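Long-range contact in galectin (PDB 3WUD), which binds beta-galactosides such as lactose as a proto-type galectin, a lectin built on a beta-sandwich: residues C63-E77 against G106-D118. Numbering follows the deposited sequence.
Sequences CNSKEENSWGTEQRE and GQEFNFPIRMPLD. With GAL (beta-D-galactopyranose), chain B; GLC (alpha-D-glucopyranose), chain C.
Arg114 reaches across the rim of the galectin beta-sandwich and takes hold of the hairpin 63-77 with the edge of its guanidinium. Arg114 NH1 donates almost straight to Ser65 OG (3.0 Å, 170°), while NH1 and NH2 together close end-on upon Thr73 O, Arg114 NH1 at 2.9 Å; both acceptors lie near the guanidinium plane. The long chain of Arg114, extended from CG to NE, spans the gap between the sheets, and Phe111 CZ lies against one guanidinium face. Ser65 OG, lodged between backbone N and carbonyl carbon, is turned toward NH1, and the small serine lets Arg114 CD come close.

Gln75 makes the second polar link: its extended chain carries a donor amide across, and Gln75 NE2 meets Asn110 O almost straight (3.1 Å) and also donates to Glu77 OE2. Near the exposed end of the hairpin, a water donates to both Glu67 OE1 and Arg114 O, and Met115 CE sits 3.5 Å from Lys66 O.

Phe111 packs between the Arg114 and Gln75 links; Phe109 lies beyond Gln75. Both offer flat apolar surface. The carboxylate of Glu77, whose chain bends at chi2, stacks over Phe109 with the planes 9° apart, and its CG makes a CH-pi contact above the ring centre. Cys63, slim enough to fit between the rings, puts SG at the edge of Phe109, 3.6 Å from CE1, and CB on Phe111 CE1.

Strands 63-67 and 75-77 belong to the sugar-binding sheet; 108-112 edges the opposite one. Asn64 ND2 donates to galactose O6 (2.9 Å), Glu74 OE2 accepts from O6, and one Trp71 face stacks on galactose C4 and C5, as in galectins generally. Ser65 N and Gly72 O mainly set the Asn64 amide; Arg114, only weakly bonded to Asn64 OD1, probably steadies it indirectly by pinning Ser65 and Thr73.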
ATOM      1  N   CYS A  63       1.369 -22.331  -2.324  1.00 15.06           N
ATOM      2  CA  CYS A  63       1.201 -21.273  -3.332  1.00 15.45           C
ATOM      3  C   CYS A  63       0.311 -21.783  -4.462  1.00 14.29           C
ATOM      4  O   CYS A  63       0.273 -22.983  -4.794  1.00 15.10           O
ATOM      5  CB  CYS A  63       2.538 -20.895  -3.921  1.00 14.28           C
ATOM      6  SG  CYS A  63       3.613 -20.070  -2.678  1.00 19.42           S
ATOM      7  N   ASN A  64      -0.421 -20.869  -5.065  1.00 13.25           N
ATOM      8  CA  ASN A  64      -1.186 -21.197  -6.234  1.00 13.39           C
ATOM      9  C   ASN A  64      -1.420 -19.954  -7.069  1.00 13.24           C
ATOM     10  O   ASN A  64      -1.106 -18.862  -6.662  1.00 18.32           O
ATOM     11  CB  ASN A  64      -2.551 -21.763  -5.800  1.00 13.14           C
ATOM     12  CG  ASN A  64      -3.144 -22.725  -6.849  1.00 13.53           C
ATOM     13  OD1 ASN A  64      -2.793 -22.716  -7.979  1.00 11.90           O
ATOM     14  ND2 ASN A  64      -4.130 -23.469  -6.472  1.00 13.38           N
ATOM     15  N   SER A  65      -1.909 -20.137  -8.262  1.00 14.00           N
ATOM     16  CA  SER A  65      -2.362 -19.065  -9.128  1.00 13.71           C
ATOM     17  C   SER A  65      -3.859 -19.031  -9.149  1.00 14.86           C
ATOM     18  O   SER A  65      -4.516 -20.058  -8.870  1.00 13.68           O
ATOM     19  CB  SER A  65      -1.838 -19.293 -10.566  1.00 14.01           C
ATOM     20  OG  SER A  65      -2.246 -20.540 -11.141  1.00 14.63           O
ATOM     21  N   LYS A  66      -4.444 -17.947  -9.639  1.00 13.14           N
ATOM     22  CA  LYS A  66      -5.878 -17.919  -9.821  1.00 14.75           C
ATOM     23  C   LYS A  66      -6.103 -17.133 -11.093  1.00 16.32           C
ATOM     24  O   LYS A  66      -5.721 -15.971 -11.151  1.00 17.31           O
ATOM     25  CB  LYS A  66      -6.616 -17.282  -8.645  1.00 14.62           C
ATOM     26  CG  LYS A  66      -8.165 -17.463  -8.736  1.00 16.75           C
ATOM     27  CD  LYS A  66      -8.909 -16.839  -7.601  1.00 16.91           C
ATOM     28  CE  LYS A  66      -8.778 -15.358  -7.560  1.00 16.06           C
ATOM     29  NZ  LYS A  66      -9.848 -14.700  -6.774  1.00 16.25           N
ATOM     30  N   GLU A  67      -6.766 -17.735 -12.045  1.00 15.81           N
ATOM     31  CA  GLU A  67      -7.021 -17.098 -13.354  1.00 17.35           C
ATOM     32  C   GLU A  67      -8.521 -17.084 -13.565  1.00 16.33           C
ATOM     33  O   GLU A  67      -9.163 -18.133 -13.585  1.00 13.11           O
ATOM     34  CB  GLU A  67      -6.351 -17.917 -14.425  1.00 20.80           C
ATOM     35  CG  GLU A  67      -6.289 -17.248 -15.785  1.00 27.62           C
ATOM     36  CD  GLU A  67      -5.175 -17.878 -16.642  1.00 33.61           C
ATOM     37  OE1 GLU A  67      -5.328 -17.940 -17.848  1.00 36.19           O
ATOM     38  OE2 GLU A  67      -4.129 -18.321 -16.082  1.00 49.94           O
ATOM     39  N   GLU A  68      -9.063 -15.902 -13.704  1.00 15.56           N
ATOM     40  CA  GLU A  68     -10.489 -15.645 -13.886  1.00 18.63           C
ATOM     41  C   GLU A  68     -11.247 -16.435 -12.827  1.00 17.45           C
ATOM     42  O   GLU A  68     -12.257 -17.151 -13.105  1.00 14.03           O
ATOM     43  CB  GLU A  68     -10.936 -15.927 -15.352  1.00 24.52           C
ATOM     44  CG  GLU A  68     -10.505 -14.793 -16.287  1.00 27.37           C
ATOM     45  CD  GLU A  68     -11.221 -13.455 -16.029  1.00 34.17           C
ATOM     46  OE1 GLU A  68     -12.250 -13.219 -16.741  1.00 40.28           O
ATOM     47  OE2 GLU A  68     -10.796 -12.623 -15.164  1.00 32.40           O
ATOM     48  N   ASN A  69     -10.734 -16.249 -11.627  1.00 15.62           N
ATOM     49  CA  ASN A  69     -11.339 -16.907 -10.411  1.00 16.18           C
ATOM     50  C   ASN A  69     -11.205 -18.402 -10.243  1.00 15.35           C
ATOM     51  O   ASN A  69     -11.751 -18.981  -9.280  1.00 17.92           O
ATOM     52  CB  ASN A  69     -12.769 -16.513 -10.201  1.00 19.04           C
ATOM     53  CG  ASN A  69     -12.882 -15.201  -9.515  1.00 24.03           C
ATOM     54  OD1 ASN A  69     -12.054 -14.872  -8.641  1.00 24.64           O
ATOM     55  ND2 ASN A  69     -13.825 -14.417  -9.926  1.00 26.61           N
ATOM     56  N   SER A  70     -10.494 -19.068 -11.130  1.00 14.46           N
ATOM     57  CA  SER A  70     -10.192 -20.487 -11.021  1.00 17.02           C
ATOM     58  C   SER A  70      -8.819 -20.739 -10.441  1.00 15.88           C
ATOM     59  O   SER A  70      -7.830 -20.377 -11.077  1.00 15.07           O
ATOM     60  CB  SER A  70     -10.176 -21.134 -12.434  1.00 20.20           C
ATOM     61  OG  SER A  70     -11.499 -21.286 -12.919  1.00 24.24           O
ATOM     62  N   TRP A  71      -8.733 -21.453  -9.308  1.00 15.89           N
ATOM     63  CA  TRP A  71      -7.431 -21.914  -8.811  1.00 16.54           C
ATOM     64  C   TRP A  71      -6.659 -22.788  -9.840  1.00 16.19           C
ATOM     65  O   TRP A  71      -7.218 -23.686 -10.488  1.00 16.32           O
ATOM     66  CB  TRP A  71      -7.541 -22.665  -7.468  1.00 17.85           C
ATOM     67  CG  TRP A  71      -8.037 -21.848  -6.340  1.00 16.15           C
ATOM     68  CD1 TRP A  71      -9.250 -22.001  -5.637  1.00 16.43           C
ATOM     69  CD2 TRP A  71      -7.420 -20.693  -5.794  1.00 14.64           C
ATOM     70  NE1 TRP A  71      -9.350 -21.028  -4.703  1.00 20.98           N
ATOM     71  CE2 TRP A  71      -8.219 -20.252  -4.728  1.00 17.21           C
ATOM     72  CE3 TRP A  71      -6.188 -20.096  -5.978  1.00 14.79           C
ATOM     73  CZ2 TRP A  71      -7.876 -19.125  -3.952  1.00 17.42           C
ATOM     74  CZ3 TRP A  71      -5.845 -19.011  -5.204  1.00 15.57           C
ATOM     75  CH2 TRP A  71      -6.646 -18.535  -4.231  1.00 14.72           C
ATOM     76  N   GLY A  72      -5.345 -22.585  -9.943  1.00 15.62           N
ATOM     77  CA  GLY A  72      -4.472 -23.488 -10.639  1.00 14.92           C
ATOM     78  C   GLY A  72      -3.985 -24.679  -9.836  1.00 15.71           C
ATOM     79  O   GLY A  72      -4.645 -25.128  -8.902  1.00 13.50           O
ATOM     80  N   THR A  73      -2.850 -25.192 -10.216  1.00 16.62           N
ATOM     81  CA  THR A  73      -2.185 -26.295  -9.499  1.00 19.71           C
ATOM     82  C   THR A  73      -1.386 -25.786  -8.278  1.00 18.47           C
ATOM     83  O   THR A  73      -0.492 -24.939  -8.452  1.00 16.05           O
ATOM     84  CB  THR A  73      -1.242 -27.030 -10.466  1.00 21.64           C
ATOM     85  OG1 THR A  73      -2.043 -27.550 -11.543  1.00 27.01           O
ATOM     86  CG2 THR A  73      -0.521 -28.228  -9.783  1.00 23.36           C
ATOM     87  N   GLU A  74      -1.651 -26.336  -7.059  1.00 16.60           N
ATOM     88  CA  GLU A  74      -0.894 -25.872  -5.903  1.00 20.14           C
ATOM     89  C   GLU A  74       0.564 -26.277  -5.944  1.00 21.62           C
ATOM     90  O   GLU A  74       0.880 -27.370  -6.420  1.00 21.62           O
ATOM     91  CB  GLU A  74      -1.467 -26.459  -4.613  1.00 19.91           C
ATOM     92  CG  GLU A  74      -2.766 -25.868  -4.169  1.00 20.58           C
ATOM     93  CD  GLU A  74      -3.345 -26.496  -2.883  1.00 21.64           C
ATOM     94  OE1 GLU A  74      -2.789 -27.435  -2.304  1.00 27.23           O
ATOM     95  OE2 GLU A  74      -4.342 -25.991  -2.432  1.00 18.43           O
ATOM     96  N   GLN A  75       1.408 -25.404  -5.396  1.00 21.78           N
ATOM     97  CA  GLN A  75       2.823 -25.682  -5.131  1.00 21.50           C
ATOM     98  C   GLN A  75       3.005 -25.645  -3.585  1.00 24.98           C
ATOM     99  O   GLN A  75       2.605 -24.695  -2.907  1.00 25.23           O
ATOM    100  CB  GLN A  75       3.721 -24.683  -5.874  1.00 23.27           C
ATOM    101  CG  GLN A  75       5.182 -25.028  -5.804  1.00 23.99           C
ATOM    102  CD  GLN A  75       6.036 -24.042  -6.579  1.00 25.01           C
ATOM    103  OE1 GLN A  75       5.904 -23.919  -7.813  1.00 24.10           O
ATOM    104  NE2 GLN A  75       6.894 -23.334  -5.874  1.00 24.52           N
ATOM    105  N   ARG A  76       3.532 -26.733  -3.030  1.00 23.06           N
ATOM    106  CA  ARG A  76       3.724 -26.842  -1.599  1.00 24.35           C
ATOM    107  C   ARG A  76       5.232 -26.709  -1.226  1.00 24.29           C
ATOM    108  O   ARG A  76       6.106 -27.425  -1.762  1.00 20.59           O
ATOM    109  CB  ARG A  76       3.102 -28.128  -1.038  1.00 27.36           C
ATOM    110  CG  ARG A  76       1.783 -27.949  -0.293  1.00 34.46           C
ATOM    111  CD  ARG A  76       1.110 -29.266   0.188  1.00 39.99           C
ATOM    112  NE  ARG A  76      -0.292 -29.016   0.625  1.00 37.02           N
ATOM    113  CZ  ARG A  76      -1.334 -28.826  -0.199  1.00 32.91           C
ATOM    114  NH1 ARG A  76      -1.151 -28.941  -1.523  1.00 33.91           N
ATOM    115  NH2 ARG A  76      -2.579 -28.586   0.294  1.00 27.23           N
ATOM    116  N   GLU A  77       5.543 -25.768  -0.325  1.00 19.86           N
ATOM    117  CA  GLU A  77       6.904 -25.618   0.189  1.00 19.49           C
ATOM    118  C   GLU A  77       6.981 -25.975   1.685  1.00 20.28           C
ATOM    119  O   GLU A  77       6.184 -25.495   2.414  1.00 19.86           O
ATOM    120  CB  GLU A  77       7.343 -24.160  -0.030  1.00 19.67           C
ATOM    121  CG  GLU A  77       7.229 -23.686  -1.457  1.00 21.29           C
ATOM    122  CD  GLU A  77       8.276 -24.266  -2.378  1.00 25.76           C
ATOM    123  OE1 GLU A  77       9.404 -24.615  -1.929  1.00 24.96           O
ATOM    124  OE2 GLU A  77       7.999 -24.341  -3.599  1.00 28.66           O
ATOM    125  N   GLY A 106      16.645 -15.719   4.380  1.00 20.33           N
ATOM    126  CA  GLY A 106      17.398 -15.997   3.219  1.00 19.28           C
ATOM    127  C   GLY A 106      16.904 -17.092   2.280  1.00 20.38           C
ATOM    128  O   GLY A 106      17.413 -17.203   1.155  1.00 20.65           O
ATOM    129  N   GLN A 107      15.966 -17.925   2.716  1.00 20.64           N
ATOM    130  CA  GLN A 107      15.439 -18.985   1.863  1.00 20.42           C
ATOM    131  C   GLN A 107      14.597 -18.368   0.788  1.00 19.13           C
ATOM    132  O   GLN A 107      13.953 -17.386   1.046  1.00 17.75           O
ATOM    133  CB  GLN A 107      14.632 -19.969   2.702  1.00 26.28           C
ATOM    134  CG  GLN A 107      15.547 -20.666   3.689  1.00 32.10           C
ATOM    135  CD  GLN A 107      15.159 -22.116   3.883  1.00 38.55           C
ATOM    136  OE1 GLN A 107      15.439 -22.980   3.022  1.00 40.51           O
ATOM    137  NE2 GLN A 107      14.505 -22.393   5.016  1.00 42.66           N
ATOM    138  N   GLU A 108      14.628 -18.961  -0.399  1.00 21.22           N
ATOM    139  CA  GLU A 108      13.966 -18.416  -1.576  1.00 23.72           C
ATOM    140  C   GLU A 108      13.350 -19.568  -2.377  1.00 26.40           C
ATOM    141  O   GLU A 108      13.932 -20.679  -2.407  1.00 27.17           O
ATOM    142  CB  GLU A 108      14.998 -17.807  -2.506  1.00 27.02           C
ATOM    143  CG  GLU A 108      15.668 -16.526  -2.073  1.00 32.06           C
ATOM    144  CD  GLU A 108      16.789 -16.166  -3.034  1.00 37.95           C
ATOM    145  OE1 GLU A 108      16.962 -16.929  -4.014  1.00 41.01           O
ATOM    146  OE2 GLU A 108      17.456 -15.128  -2.833  1.00 43.49           O
ATOM    147  N   PHE A 109      12.279 -19.302  -3.136  1.00 21.33           N
ATOM    148  CA  PHE A 109      11.796 -20.303  -4.076  0.50 19.97           C
ATOM    149  C   PHE A 109      11.104 -19.587  -5.198  1.00 21.70           C
ATOM    150  O   PHE A 109      10.804 -18.404  -5.080  1.00 21.70           O
ATOM    151  CB  PHE A 109      10.889 -21.321  -3.359  1.00 21.49           C
ATOM    152  CG  PHE A 109       9.573 -20.741  -2.843  1.00 19.26           C
ATOM    153  CD1 PHE A 109       8.426 -20.677  -3.662  1.00 18.79           C
ATOM    154  CD2 PHE A 109       9.472 -20.291  -1.527  1.00 19.65           C
ATOM    155  CE1 PHE A 109       7.227 -20.145  -3.145  1.00 19.38           C
ATOM    156  CE2 PHE A 109       8.256 -19.816  -1.015  1.00 19.59           C
ATOM    157  CZ  PHE A 109       7.151 -19.702  -1.839  1.00 19.81           C
ATOM    158  N   ASN A 110      10.945 -20.255  -6.329  1.00 21.27           N
ATOM    159  CA  ASN A 110      10.328 -19.641  -7.485  1.00 22.54           C
ATOM    160  C   ASN A 110       8.980 -20.251  -7.678  1.00 19.53           C
ATOM    161  O   ASN A 110       8.787 -21.437  -7.441  1.00 18.90           O
ATOM    162  CB  ASN A 110      11.125 -19.881  -8.773  1.00 25.66           C
ATOM    163  CG  ASN A 110      12.521 -19.315  -8.699  1.00 26.22           C
ATOM    164  OD1 ASN A 110      12.730 -18.235  -8.190  1.00 23.77           O
ATOM    165  ND2 ASN A 110      13.472 -20.082  -9.170  1.00 29.37           N
ATOM    166  N   PHE A 111       8.115 -19.472  -8.264  1.00 17.97           N
ATOM    167  CA  PHE A 111       6.757 -19.852  -8.616  1.00 17.95           C
ATOM    168  C   PHE A 111       6.477 -19.451 -10.057  1.00 18.83           C
ATOM    169  O   PHE A 111       6.647 -18.321 -10.420  1.00 17.87           O
ATOM    170  CB  PHE A 111       5.726 -19.200  -7.649  1.00 18.75           C
ATOM    171  CG  PHE A 111       4.314 -19.715  -7.837  1.00 16.97           C
ATOM    172  CD1 PHE A 111       3.922 -20.948  -7.322  1.00 16.65           C
ATOM    173  CD2 PHE A 111       3.370 -18.940  -8.509  1.00 16.09           C
ATOM    174  CE1 PHE A 111       2.635 -21.415  -7.514  1.00 17.65           C
ATOM    175  CE2 PHE A 111       2.075 -19.430  -8.746  1.00 16.54           C
ATOM    176  CZ  PHE A 111       1.717 -20.665  -8.230  1.00 15.28           C
ATOM    177  N   PRO A 112       6.013 -20.382 -10.875  1.00 19.51           N
ATOM    178  CA  PRO A 112       5.866 -20.061 -12.264  0.50 17.71           C
ATOM    179  C   PRO A 112       4.748 -19.068 -12.568  1.00 18.62           C
ATOM    180  O   PRO A 112       3.713 -19.030 -11.906  1.00 16.50           O
ATOM    181  CB  PRO A 112       5.593 -21.424 -12.883  1.00 22.19           C
ATOM    182  CG  PRO A 112       4.931 -22.204 -11.847  1.00 20.92           C
ATOM    183  CD  PRO A 112       5.559 -21.744 -10.571  1.00 20.94           C
ATOM    184  N   ILE A 113       4.934 -18.257 -13.610  1.00 18.36           N
ATOM    185  CA  ILE A 113       3.901 -17.327 -14.049  1.00 19.96           C
ATOM    186  C   ILE A 113       3.210 -17.993 -15.249  1.00 19.04           C
ATOM    187  O   ILE A 113       3.886 -18.304 -16.243  1.00 21.75           O
ATOM    188  CB  ILE A 113       4.429 -15.946 -14.501  1.00 23.12           C
ATOM    189  CG1 ILE A 113       5.009 -15.099 -13.351  1.00 25.44           C
ATOM    190  CG2 ILE A 113       3.281 -15.176 -15.124  1.00 22.63           C
ATOM    191  CD1 ILE A 113       5.704 -13.837 -13.847  1.00 28.48           C
ATOM    192  N   ARG A 114       1.895 -18.147 -15.115  1.00 20.75           N
ATOM    193  CA  ARG A 114       1.052 -19.092 -15.845  1.00 22.18           C
ATOM    194  C   ARG A 114       0.051 -18.371 -16.713  1.00 22.26           C
ATOM    195  O   ARG A 114      -0.886 -18.981 -17.296  1.00 19.31           O
ATOM    196  CB  ARG A 114       0.226 -19.867 -14.788  1.00 21.30           C
ATOM    197  CG  ARG A 114       1.094 -20.768 -13.918  1.00 22.49           C
ATOM    198  CD  ARG A 114       0.284 -21.383 -12.765  1.00 21.05           C
ATOM    199  NE  ARG A 114       0.976 -22.513 -12.232  1.00 20.14           N
ATOM    200  CZ  ARG A 114       0.648 -23.122 -11.072  1.00 20.18           C
ATOM    201  NH1 ARG A 114      -0.367 -22.694 -10.337  1.00 16.33           N
ATOM    202  NH2 ARG A 114       1.319 -24.179 -10.700  1.00 22.68           N
ATOM    203  N   MET A 115       0.181 -17.063 -16.733  1.00 21.48           N
ATOM    204  CA  MET A 115      -0.863 -16.230 -17.307  1.00 21.54           C
ATOM    205  C   MET A 115      -0.193 -15.032 -17.957  1.00 19.41           C
ATOM    206  O   MET A 115       0.964 -14.744 -17.638  1.00 17.82           O
ATOM    207  CB  MET A 115      -1.913 -15.802 -16.290  1.00 25.10           C
ATOM    208  CG  MET A 115      -1.475 -14.850 -15.156  1.00 25.73           C
ATOM    209  SD  MET A 115      -2.851 -14.441 -14.045  1.00 35.05           S
ATOM    210  CE  MET A 115      -2.949 -16.022 -13.216  1.00 25.63           C
ATOM    211  N   PRO A 116      -0.914 -14.385 -18.905  1.00 20.78           N
ATOM    212  CA  PRO A 116      -0.378 -13.227 -19.549  1.00 21.27           C
ATOM    213  C   PRO A 116      -0.239 -12.104 -18.570  1.00 20.42           C
ATOM    214  O   PRO A 116      -1.172 -11.837 -17.797  1.00 23.41           O
ATOM    215  CB  PRO A 116      -1.425 -12.852 -20.612  1.00 24.12           C
ATOM    216  CG  PRO A 116      -2.419 -13.950 -20.629  1.00 24.77           C
ATOM    217  CD  PRO A 116      -2.284 -14.692 -19.342  1.00 22.71           C
ATOM    218  N   LEU A 117       0.902 -11.411 -18.643  1.00 20.95           N
ATOM    219  CA  LEU A 117       1.257 -10.393 -17.673  1.00 23.20           C
ATOM    220  C   LEU A 117       2.243  -9.379 -18.251  1.00 24.11           C
ATOM    221  O   LEU A 117       3.317  -9.757 -18.734  1.00 24.90           O
ATOM    222  CB  LEU A 117       1.871 -11.091 -16.411  1.00 21.45           C
ATOM    223  CG  LEU A 117       2.244 -10.253 -15.217  1.00 21.08           C
ATOM    224  CD1 LEU A 117       1.016  -9.640 -14.550  1.00 20.22           C
ATOM    225  CD2 LEU A 117       3.033 -11.031 -14.181  1.00 20.77           C
ATOM    226  N   ASP A 118       1.894  -8.096 -18.135  1.00 24.20           N
ATOM    227  CA  ASP A 118       2.773  -6.977 -18.520  1.00 30.97           C
ATOM    228  C   ASP A 118       3.428  -6.495 -17.194  1.00 27.53           C
ATOM    229  O   ASP A 118       4.619  -6.676 -16.977  1.00 26.45           O
ATOM    230  CB  ASP A 118       1.886  -5.899 -19.234  1.00 34.44           C
ATOM    231  CG  ASP A 118       2.631  -4.599 -19.612  1.00 41.65           C
ATOM    232  OD1 ASP A 118       3.685  -4.674 -20.273  1.00 47.69           O
ATOM    233  OD2 ASP A 118       2.099  -3.494 -19.306  1.00 41.80           O
TER
HETATM  234  C1  GAL B   2      -7.736 -23.840  -0.732  1.00 17.14           C
HETATM  235  C2  GAL B   2      -8.078 -22.661   0.168  1.00 19.74           C
HETATM  236  C3  GAL B   2      -7.962 -21.305  -0.527  1.00 16.22           C
HETATM  237  C4  GAL B   2      -6.609 -21.245  -1.249  1.00 17.27           C
HETATM  238  C5  GAL B   2      -6.428 -22.501  -2.113  1.00 15.40           C
HETATM  239  C6  GAL B   2      -5.124 -22.582  -2.875  1.00 14.87           C
HETATM  240  O2  GAL B   2      -9.422 -22.779   0.616  1.00 19.09           O
HETATM  241  O3  GAL B   2      -8.184 -20.271   0.416  1.00 17.40           O
HETATM  242  O4  GAL B   2      -5.545 -21.168  -0.290  1.00 16.75           O
HETATM  243  O5  GAL B   2      -6.471 -23.714  -1.351  1.00 15.01           O
HETATM  244  O6  GAL B   2      -4.996 -23.743  -3.673  1.00 16.76           O
HETATM  245  C1  GLC C   1      -7.616 -28.998  -1.313  1.00 23.44           C
HETATM  246  C2  GLC C   1      -6.408 -28.419  -0.611  1.00 18.08           C
HETATM  247  C3  GLC C   1      -6.522 -27.019  -0.091  1.00 18.41           C
HETATM  248  C4  GLC C   1      -7.600 -26.170  -0.801  1.00 16.24           C
HETATM  249  C5  GLC C   1      -8.934 -26.900  -0.960  1.00 18.37           C
HETATM  250  C6  GLC C   1      -9.828 -26.230  -1.951  1.00 21.47           C
HETATM  251  O1  GLC C   1      -7.798 -30.374  -1.098  1.00 20.38           O
HETATM  252  O2  GLC C   1      -5.739 -29.253   0.312  1.00 19.10           O
HETATM  253  O3  GLC C   1      -5.201 -26.469  -0.170  1.00 16.31           O
HETATM  254  O4  GLC C   1      -7.781 -25.079   0.030  1.00 17.28           O
HETATM  255  O5  GLC C   1      -8.777 -28.202  -1.447  1.00 19.67           O
HETATM  256  O6  GLC C   1     -11.028 -26.999  -1.951  1.00 32.04           O
HETATM  257  O   HOH W   1      -3.052 -18.796 -18.956  1.00 20.31           O